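Local coordinates for protein catechol 2,3-dioxygenase (Pseudomonas sp., PDB 3HPV) that probably catalyses extradiol ring cleavage of catechol by molecular oxygen, using ferrous iron, to give 2-hydroxy-6-oxohexa-2,4-dienoate, at residues Q151-L156 / S197-D202; F219-W224 / F266-G271. All coordinates share one frame; numbering follows the deposited sequence.

Contact 1: residues Q151-L156 / S197-D202; sequences QLDHCL and SHKVHD. With FE2 (Fe (II) ion), chain E.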
ATOM      1  N   GLN A 151       5.492 -11.535 -13.608  1.00 16.93           N
ATOM      2  CA  GLN A 151       5.380 -12.781 -14.400  1.00 21.19           C
ATOM      3  C   GLN A 151       4.177 -12.782 -15.316  1.00 19.14           C
ATOM      4  O   GLN A 151       3.239 -12.013 -15.118  1.00 19.46           O
ATOM      5  CB  GLN A 151       5.219 -14.024 -13.481  1.00 16.53           C
ATOM      6  CG  GLN A 151       3.910 -13.979 -12.648  1.00 18.58           C
ATOM      7  CD  GLN A 151       3.615 -15.232 -11.815  1.00 15.22           C
ATOM      8  OE1 GLN A 151       4.514 -15.852 -11.232  1.00 13.72           O
ATOM      9  NE2 GLN A 151       2.336 -15.581 -11.724  1.00 15.25           N
ATOM     10  N   LEU A 152       4.230 -13.659 -16.316  1.00 18.37           N
ATOM     11  CA  LEU A 152       3.130 -13.869 -17.234  1.00 15.03           C
ATOM     12  C   LEU A 152       2.253 -14.735 -16.351  1.00 15.49           C
ATOM     13  O   LEU A 152       2.609 -15.884 -16.039  1.00 15.39           O
ATOM     14  CB  LEU A 152       3.576 -14.694 -18.439  1.00 16.04           C
ATOM     15  CG  LEU A 152       2.446 -15.292 -19.294  1.00 16.89           C
ATOM     16  CD1 LEU A 152       1.605 -14.201 -19.941  1.00 11.74           C
ATOM     17  CD2 LEU A 152       3.070 -16.190 -20.387  1.00 24.08           C
ATOM     18  N   ASP A 153       1.113 -14.196 -15.946  1.00 15.79           N
ATOM     19  CA  ASP A 153       0.217 -14.907 -15.042  1.00 15.42           C
ATOM     20  C   ASP A 153      -0.761 -15.896 -15.680  1.00 18.42           C
ATOM     21  O   ASP A 153      -0.990 -16.999 -15.155  1.00 16.55           O
ATOM     22  CB  ASP A 153      -0.571 -13.895 -14.221  1.00 10.42           C
ATOM     23  CG  ASP A 153      -1.102 -14.489 -12.952  1.00 14.70           C
ATOM     24  OD1 ASP A 153      -0.299 -14.644 -11.998  1.00 15.12           O
ATOM     25  OD2 ASP A 153      -2.311 -14.818 -12.913  1.00 11.28           O
ATOM     26  N   HIS A 154      -1.355 -15.480 -16.793  1.00 17.86           N
ATOM     27  CA  HIS A 154      -2.322 -16.296 -17.507  1.00 17.16           C
ATOM     28  C   HIS A 154      -2.768 -15.516 -18.728  1.00 16.46           C
ATOM     29  O   HIS A 154      -2.130 -14.542 -19.133  1.00 20.14           O
ATOM     30  CB  HIS A 154      -3.547 -16.578 -16.618  1.00 18.19           C
ATOM     31  CG  HIS A 154      -4.272 -15.341 -16.179  1.00 18.35           C
ATOM     32  ND1 HIS A 154      -3.898 -14.611 -15.071  1.00 17.76           N
ATOM     33  CD2 HIS A 154      -5.311 -14.669 -16.735  1.00 17.41           C
ATOM     34  CE1 HIS A 154      -4.670 -13.544 -14.965  1.00 14.25           C
ATOM     35  NE2 HIS A 154      -5.533 -13.554 -15.962  1.00 17.54           N
ATOM     36  N   CYS A 155      -3.858 -15.973 -19.320  1.00 13.81           N
ATOM     37  CA  CYS A 155      -4.469 -15.334 -20.468  1.00 15.87           C
ATOM     38  C   CYS A 155      -5.902 -15.814 -20.360  1.00 15.51           C
ATOM     39  O   CYS A 155      -6.177 -16.786 -19.657  1.00 17.02           O
ATOM     40  CB  CYS A 155      -3.838 -15.789 -21.798  1.00 19.15           C
ATOM     41  SG  CYS A 155      -4.239 -17.505 -22.369  1.00 25.46           S
ATOM     42  N   LEU A 156      -6.823 -15.099 -20.986  1.00 16.08           N
ATOM     43  CA  LEU A 156      -8.212 -15.514 -20.988  1.00 20.24           C
ATOM     44  C   LEU A 156      -8.559 -15.595 -22.474  1.00 18.28           C
ATOM     45  O   LEU A 156      -8.190 -14.722 -23.257  1.00 15.35           O
ATOM     46  CB  LEU A 156      -9.111 -14.509 -20.236  1.00 20.82           C
ATOM     47  CG  LEU A 156     -10.606 -14.934 -20.166  1.00 24.22           C
ATOM     48  CD1 LEU A 156     -11.312 -14.364 -18.935  1.00 21.73           C
ATOM     49  CD2 LEU A 156     -11.309 -14.470 -21.420  1.00 23.28           C
ATOM     50  N   SER A 197      -1.961 -25.169 -10.544  1.00 19.11           N
ATOM     51  CA  SER A 197      -1.076 -24.812  -9.442  1.00 14.94           C
ATOM     52  C   SER A 197      -1.899 -24.423  -8.209  1.00 17.65           C
ATOM     53  O   SER A 197      -2.935 -25.029  -7.922  1.00 16.79           O
ATOM     54  CB  SER A 197      -0.253 -23.621  -9.903  1.00 18.70           C
ATOM     55  OG  SER A 197      -1.117 -22.538 -10.255  1.00 20.44           O
ATOM     56  N   HIS A 198      -1.416 -23.457  -7.427  1.00 17.41           N
ATOM     57  CA  HIS A 198      -2.250 -22.995  -6.326  1.00 16.40           C
ATOM     58  C   HIS A 198      -2.572 -21.528  -6.568  1.00 17.51           C
ATOM     59  O   HIS A 198      -2.797 -20.757  -5.654  1.00 15.65           O
ATOM     60  CB  HIS A 198      -1.673 -23.260  -4.921  1.00 16.85           C
ATOM     61  CG  HIS A 198      -0.286 -22.759  -4.691  1.00 22.91           C
ATOM     62  ND1 HIS A 198       0.831 -23.519  -4.968  1.00 26.33           N
ATOM     63  CD2 HIS A 198       0.166 -21.623  -4.109  1.00 22.64           C
ATOM     64  CE1 HIS A 198       1.912 -22.875  -4.561  1.00 26.63           C
ATOM     65  NE2 HIS A 198       1.538 -21.722  -4.036  1.00 24.71           N
ATOM     66  N   LYS A 199      -2.584 -21.164  -7.852  1.00 18.15           N
ATOM     67  CA  LYS A 199      -2.952 -19.831  -8.267  1.00 16.57           C
ATOM     68  C   LYS A 199      -4.434 -19.904  -8.602  1.00 15.90           C
ATOM     69  O   LYS A 199      -4.939 -20.976  -8.953  1.00 12.28           O
ATOM     70  CB  LYS A 199      -2.181 -19.405  -9.512  1.00 16.04           C
ATOM     71  CG  LYS A 199      -0.683 -19.295  -9.278  1.00 16.94           C
ATOM     72  CD  LYS A 199      -0.009 -18.533 -10.380  1.00 19.15           C
ATOM     73  CE  LYS A 199      -0.445 -18.984 -11.737  1.00 15.50           C
ATOM     74  NZ  LYS A 199      -0.013 -17.996 -12.749  1.00 13.43           N
ATOM     75  N   VAL A 200      -5.125 -18.770  -8.491  1.00 14.25           N
ATOM     76  CA  VAL A 200      -6.545 -18.704  -8.808  1.00 14.50           C
ATOM     77  C   VAL A 200      -6.779 -19.291 -10.202  1.00 16.22           C
ATOM     78  O   VAL A 200      -7.738 -20.023 -10.430  1.00 14.74           O
ATOM     79  CB  VAL A 200      -7.043 -17.255  -8.725  1.00 14.79           C
ATOM     80  CG1 VAL A 200      -8.473 -17.141  -9.256  1.00  9.88           C
ATOM     81  CG2 VAL A 200      -6.962 -16.797  -7.265  1.00 13.53           C
ATOM     82  N   HIS A 201      -5.906 -18.947 -11.140  1.00 19.18           N
ATOM     83  CA  HIS A 201      -5.984 -19.517 -12.476  1.00 19.03           C
ATOM     84  C   HIS A 201      -4.745 -19.242 -13.320  1.00 19.63           C
ATOM     85  O   HIS A 201      -4.117 -18.179 -13.222  1.00 14.50           O
ATOM     86  CB  HIS A 201      -7.248 -19.074 -13.212  1.00 20.19           C
ATOM     87  CG  HIS A 201      -7.240 -17.649 -13.659  1.00 26.53           C
ATOM     88  ND1 HIS A 201      -7.021 -16.596 -12.794  1.00 26.15           N
ATOM     89  CD2 HIS A 201      -7.476 -17.100 -14.875  1.00 25.26           C
ATOM     90  CE1 HIS A 201      -7.121 -15.460 -13.462  1.00 28.63           C
ATOM     91  NE2 HIS A 201      -7.398 -15.737 -14.725  1.00 25.35           N
ATOM     92  N   ASP A 202      -4.387 -20.253 -14.112  1.00 18.07           N
ATOM     93  CA  ASP A 202      -3.247 -20.198 -15.013  1.00 18.67           C
ATOM     94  C   ASP A 202      -3.787 -19.884 -16.402  1.00 16.68           C
ATOM     95  O   ASP A 202      -3.047 -19.466 -17.286  1.00 17.41           O
ATOM     96  CB  ASP A 202      -2.495 -21.536 -14.982  1.00 16.90           C
ATOM     97  CG  ASP A 202      -1.801 -21.778 -13.646  1.00 20.44           C
ATOM     98  OD1 ASP A 202      -0.657 -21.287 -13.466  1.00 16.49           O
ATOM     99  OD2 ASP A 202      -2.406 -22.451 -12.772  1.00 18.33           O
TER
HETATM  100 FE   FE2 E 310      -7.083 -11.884 -16.148  1.00 27.61          FE
HETATM  101  O   HOH W   1      -4.117 -15.861 -11.484  1.00 26.80           O
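Part of the iron site of the C-terminal half lies here, where His154 on strand 151-159 packs against His201 in the loop between strands 189-195 and 203-207. His154 NE2 binds the iron at 2.3 Å. Over one face of its imidazole, towards the rim, stands His201 NE2, which lies 3.1 Å from His154 CD2; the ring planes are inclined at 43°, an oblique pairing. On its other nitrogen, His154 is oriented by a second-shell carboxylate: ND1 donates in the ring plane to the anti lone pair of Asp153 OD2 at 2.7 Å. This bond limits rotation of the ring, and the negative charge probably makes NE2 a stronger metal donor. Glu267 and His216 complete the facial triad of two histidines and one carboxylate characteristic of extradiol dioxygenases of the vicinal oxygen chelate fold. Asp153 is itself gripped from several directions. A water donates to its OD2 at 2.5 Å and also to His201 O at 2.9 Å, bridging the two segments beside the ring pair. The other oxygen, OD1, accepts from Gln151 NE2 at 2.8 Å, the donor tilted out of the carboxylate plane. Lys199 arrives from the opposite direction. A bend at its chi3 (-47°) leads NZ to Asp153 O, which it meets on a lone pair in the carbonyl plane at 2.8 Å, with a C=O...N angle of 128°. The same ammonium forms a weak, long salt bridge to Asp153 OD1 at 3.4 Å, tying the loop to the second shell of the metal. Trp193 also meets the His201 ring edge-to-face, and Lys199 packs on His198 of the second subunit.

Contact 2: residues F219-W224 / F266-G271; sequences FLLESW and FETFMG. With FE2 (Fe (II) ion), chain E.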
ATOM      1  N   PHE A 219      -0.313  -9.970 -16.631  1.00 18.11           N
ATOM      2  CA  PHE A 219       0.945  -9.900 -15.901  1.00 18.29           C
ATOM      3  C   PHE A 219       0.705  -9.436 -14.458  1.00 17.84           C
ATOM      4  O   PHE A 219      -0.031  -8.471 -14.201  1.00 16.76           O
ATOM      5  CB  PHE A 219       1.917  -8.948 -16.594  1.00 16.47           C
ATOM      6  CG  PHE A 219       2.060  -9.186 -18.069  1.00 12.76           C
ATOM      7  CD1 PHE A 219       1.154  -8.625 -18.967  1.00 12.40           C
ATOM      8  CD2 PHE A 219       3.097  -9.975 -18.560  1.00 15.61           C
ATOM      9  CE1 PHE A 219       1.275  -8.851 -20.349  1.00 13.97           C
ATOM     10  CE2 PHE A 219       3.232 -10.215 -19.947  1.00 15.37           C
ATOM     11  CZ  PHE A 219       2.313  -9.651 -20.839  1.00 12.43           C
ATOM     12  N   LEU A 220       1.348 -10.145 -13.539  1.00 17.76           N
ATOM     13  CA  LEU A 220       1.262  -9.913 -12.104  1.00 16.73           C
ATOM     14  C   LEU A 220       2.187  -8.805 -11.587  1.00 18.89           C
ATOM     15  O   LEU A 220       3.355  -8.759 -11.947  1.00 18.42           O
ATOM     16  CB  LEU A 220       1.588 -11.212 -11.364  1.00 14.03           C
ATOM     17  CG  LEU A 220       1.470 -11.158  -9.839  1.00 11.85           C
ATOM     18  CD1 LEU A 220      -0.011 -11.010  -9.495  1.00 12.07           C
ATOM     19  CD2 LEU A 220       2.025 -12.433  -9.201  1.00 11.00           C
ATOM     20  N   LEU A 221       1.644  -7.918 -10.753  1.00 19.52           N
ATOM     21  CA  LEU A 221       2.407  -6.825 -10.141  1.00 25.32           C
ATOM     22  C   LEU A 221       2.567  -7.138  -8.657  1.00 25.36           C
ATOM     23  O   LEU A 221       1.772  -7.892  -8.110  1.00 24.77           O
ATOM     24  CB  LEU A 221       1.681  -5.481 -10.311  1.00 26.26           C
ATOM     25  CG  LEU A 221       1.762  -4.860 -11.712  1.00 31.78           C
ATOM     26  CD1 LEU A 221       0.998  -5.717 -12.693  1.00 36.01           C
ATOM     27  CD2 LEU A 221       1.194  -3.444 -11.688  1.00 33.49           C
ATOM     28  N   GLU A 222       3.586  -6.561  -8.017  1.00 28.58           N
ATOM     29  CA  GLU A 222       3.871  -6.804  -6.594  1.00 31.81           C
ATOM     30  C   GLU A 222       2.736  -6.448  -5.643  1.00 32.53           C
ATOM     31  O   GLU A 222       2.443  -7.201  -4.713  1.00 34.47           O
ATOM     32  CB  GLU A 222       5.094  -6.000  -6.125  1.00 33.47           C
ATOM     33  CG  GLU A 222       6.409  -6.216  -6.865  1.00 40.96           C
ATOM     34  CD  GLU A 222       7.252  -7.331  -6.268  1.00 41.79           C
ATOM     35  OE1 GLU A 222       8.468  -7.376  -6.562  1.00 40.17           O
ATOM     36  OE2 GLU A 222       6.695  -8.162  -5.512  1.00 43.78           O
ATOM     37  N   SER A 223       2.104  -5.297  -5.863  1.00 31.51           N
ATOM     38  CA  SER A 223       1.056  -4.835  -4.954  1.00 32.49           C
ATOM     39  C   SER A 223       0.060  -3.887  -5.586  1.00 31.64           C
ATOM     40  O   SER A 223       0.214  -3.495  -6.740  1.00 37.71           O
ATOM     41  CB  SER A 223       1.698  -4.108  -3.783  1.00 32.31           C
ATOM     42  OG  SER A 223       2.457  -3.004  -4.269  1.00 29.40           O
ATOM     43  N   TRP A 224      -0.940  -3.509  -4.798  1.00 28.03           N
ATOM     44  CA  TRP A 224      -2.003  -2.602  -5.216  1.00 30.65           C
ATOM     45  C   TRP A 224      -1.437  -1.260  -5.606  1.00 24.75           C
ATOM     46  O   TRP A 224      -1.956  -0.616  -6.497  1.00 25.11           O
ATOM     47  CB  TRP A 224      -3.016  -2.387  -4.085  1.00 38.67           C
ATOM     48  CG  TRP A 224      -4.234  -1.508  -4.452  1.00 52.26           C
ATOM     49  CD1 TRP A 224      -4.911  -0.652  -3.610  1.00 55.95           C
ATOM     50  CD2 TRP A 224      -4.956  -1.480  -5.704  1.00 55.50           C
ATOM     51  NE1 TRP A 224      -6.000  -0.102  -4.259  1.00 57.96           N
ATOM     52  CE2 TRP A 224      -6.054  -0.592  -5.538  1.00 57.64           C
ATOM     53  CE3 TRP A 224      -4.790  -2.119  -6.945  1.00 56.94           C
ATOM     54  CZ2 TRP A 224      -6.973  -0.330  -6.568  1.00 58.22           C
ATOM     55  CZ3 TRP A 224      -5.711  -1.856  -7.972  1.00 54.62           C
ATOM     56  CH2 TRP A 224      -6.783  -0.971  -7.773  1.00 56.36           C
ATOM     57  N   PHE A 266      -4.120  -6.286 -22.693  1.00 16.83           N
ATOM     58  CA  PHE A 266      -3.290  -6.934 -21.677  1.00 16.90           C
ATOM     59  C   PHE A 266      -3.771  -6.530 -20.290  1.00 13.06           C
ATOM     60  O   PHE A 266      -4.554  -5.598 -20.148  1.00 12.74           O
ATOM     61  CB  PHE A 266      -1.788  -6.636 -21.877  1.00 17.82           C
ATOM     62  CG  PHE A 266      -1.401  -5.198 -21.706  1.00 18.77           C
ATOM     63  CD1 PHE A 266      -0.906  -4.736 -20.478  1.00 19.34           C
ATOM     64  CD2 PHE A 266      -1.510  -4.308 -22.771  1.00 13.55           C
ATOM     65  CE1 PHE A 266      -0.525  -3.388 -20.313  1.00 20.75           C
ATOM     66  CE2 PHE A 266      -1.134  -2.962 -22.625  1.00 17.69           C
ATOM     67  CZ  PHE A 266      -0.639  -2.497 -21.393  1.00 20.56           C
ATOM     68  N   GLU A 267      -3.337  -7.257 -19.267  1.00 17.98           N
ATOM     69  CA  GLU A 267      -3.759  -6.960 -17.900  1.00 15.82           C
ATOM     70  C   GLU A 267      -2.613  -6.882 -16.924  1.00 17.46           C
ATOM     71  O   GLU A 267      -1.714  -7.715 -16.945  1.00 20.21           O
ATOM     72  CB  GLU A 267      -4.761  -8.011 -17.404  1.00 15.03           C
ATOM     73  CG  GLU A 267      -4.729  -8.253 -15.907  1.00 16.46           C
ATOM     74  CD  GLU A 267      -5.789  -9.253 -15.428  1.00 22.44           C
ATOM     75  OE1 GLU A 267      -5.703 -10.448 -15.801  1.00 29.27           O
ATOM     76  OE2 GLU A 267      -6.711  -8.848 -14.681  1.00 18.44           O
ATOM     77  N   THR A 268      -2.639  -5.845 -16.091  1.00 15.46           N
ATOM     78  CA  THR A 268      -1.652  -5.673 -15.041  1.00 17.32           C
ATOM     79  C   THR A 268      -2.518  -5.769 -13.774  1.00 15.43           C
ATOM     80  O   THR A 268      -3.448  -5.001 -13.616  1.00 14.63           O
ATOM     81  CB  THR A 268      -0.944  -4.289 -15.128  1.00 17.08           C
ATOM     82  OG1 THR A 268      -1.898  -3.237 -14.936  1.00 16.62           O
ATOM     83  CG2 THR A 268      -0.280  -4.108 -16.493  1.00 18.84           C
ATOM     84  N   PHE A 269      -2.243  -6.733 -12.899  1.00 17.62           N
ATOM     85  CA  PHE A 269      -3.031  -6.889 -11.675  1.00 17.21           C
ATOM     86  C   PHE A 269      -2.222  -7.476 -10.517  1.00 21.08           C
ATOM     87  O   PHE A 269      -1.060  -7.861 -10.688  1.00 20.41           O
ATOM     88  CB  PHE A 269      -4.199  -7.833 -11.913  1.00 17.59           C
ATOM     89  CG  PHE A 269      -3.821  -9.295 -11.804  1.00 17.93           C
ATOM     90  CD1 PHE A 269      -2.988  -9.885 -12.742  1.00 16.94           C
ATOM     91  CD2 PHE A 269      -4.278 -10.068 -10.734  1.00 20.71           C
ATOM     92  CE1 PHE A 269      -2.612 -11.239 -12.624  1.00 22.68           C
ATOM     93  CE2 PHE A 269      -3.917 -11.416 -10.597  1.00 21.23           C
ATOM     94  CZ  PHE A 269      -3.078 -12.011 -11.549  1.00 20.79           C
ATOM     95  N   MET A 270      -2.855  -7.540  -9.339  1.00 19.49           N
ATOM     96  CA  MET A 270      -2.246  -8.164  -8.168  1.00 20.52           C
ATOM     97  C   MET A 270      -3.373  -8.643  -7.270  1.00 18.77           C
ATOM     98  O   MET A 270      -4.516  -8.246  -7.440  1.00 17.83           O
ATOM     99  CB  MET A 270      -1.306  -7.205  -7.425  1.00 21.47           C
ATOM    100  CG  MET A 270      -1.985  -6.102  -6.649  1.00 26.92           C
ATOM    101  SD  MET A 270      -2.512  -6.632  -4.999  1.00 39.77           S
ATOM    102  CE  MET A 270      -1.036  -7.737  -4.484  1.00 14.32           C
ATOM    103  N   GLY A 271      -3.063  -9.540  -6.346  1.00 21.71           N
ATOM    104  CA  GLY A 271      -4.085 -10.030  -5.438  1.00 23.96           C
ATOM    105  C   GLY A 271      -4.769 -11.314  -5.859  1.00 23.86           C
ATOM    106  O   GLY A 271      -4.779 -11.650  -7.026  1.00 26.50           O
TER
HETATM  107 FE   FE2 E 310      -7.083 -11.884 -16.148  1.00 27.61          FE
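Phe219 and Leu221 zip strand 213-220 and the residues that follow it onto strand 265-270 in parallel register. Phe219 N gives a hydrogen bond to Glu267 O (2.7 Å), Phe269 N returns one to Phe219 O, and Leu221 N reaches Phe269 O. On one face of this pairing, Leu220 CD1 sits over the Phe269 ring in a CH-pi contact, 4.1 Å from the centroid. On the opposite face, that of Phe219 and Thr268, Leu221 CD1 is pressed tightly on Thr268 CB at 3.4 Å. Met270, at the end of strand 265-270, lies against the backbone of residues 221-224. Its CB is 3.2 Å from Leu221 O; CG, whose place is less sure, approaches Trp224 N, and SD lies 3.5 Å from that same Trp224 N. Bends at chi2 (84°) and chi3 (39°) curl the tip back, bringing CE to Glu222 O at 3.5 Å and beside Ser223 CA. Glu267, in contrast, is extended beyond CG and binds the iron through OE1 at 2.0 Å; Ser218 OG and Thr255 OG1 hold its two oxygens. Ser223 occupies the N-cap position of helix 224-236, whose Met234 packs on Phe266 and Thr268 and whose Val227 touches Met270, while strand 265-270 runs between strands 213-220 and 254-259.

In the fold
After the N-terminal half with its own sheet, the chain enters strand 151-159, passes through helix 162-172 and strands 176-182 and 189-195, and closes a loop at contact 1. Strand 203-207 follows, and 213-220 opens a second excursion through helix 224-236 and two strands, which contact 2 closes on 265-270. The closures are thus in series, neither nesting nor crossing, in a fold of the vicinal oxygen chelate type. Strands 151-159 and 213-220 are antiparallel neighbours, joined where Leu220 N probably bonds to Gln151 O, so both contacts reach the same mixed sheet. Contact 1 brings one ligand and contact 2 another to the same iron.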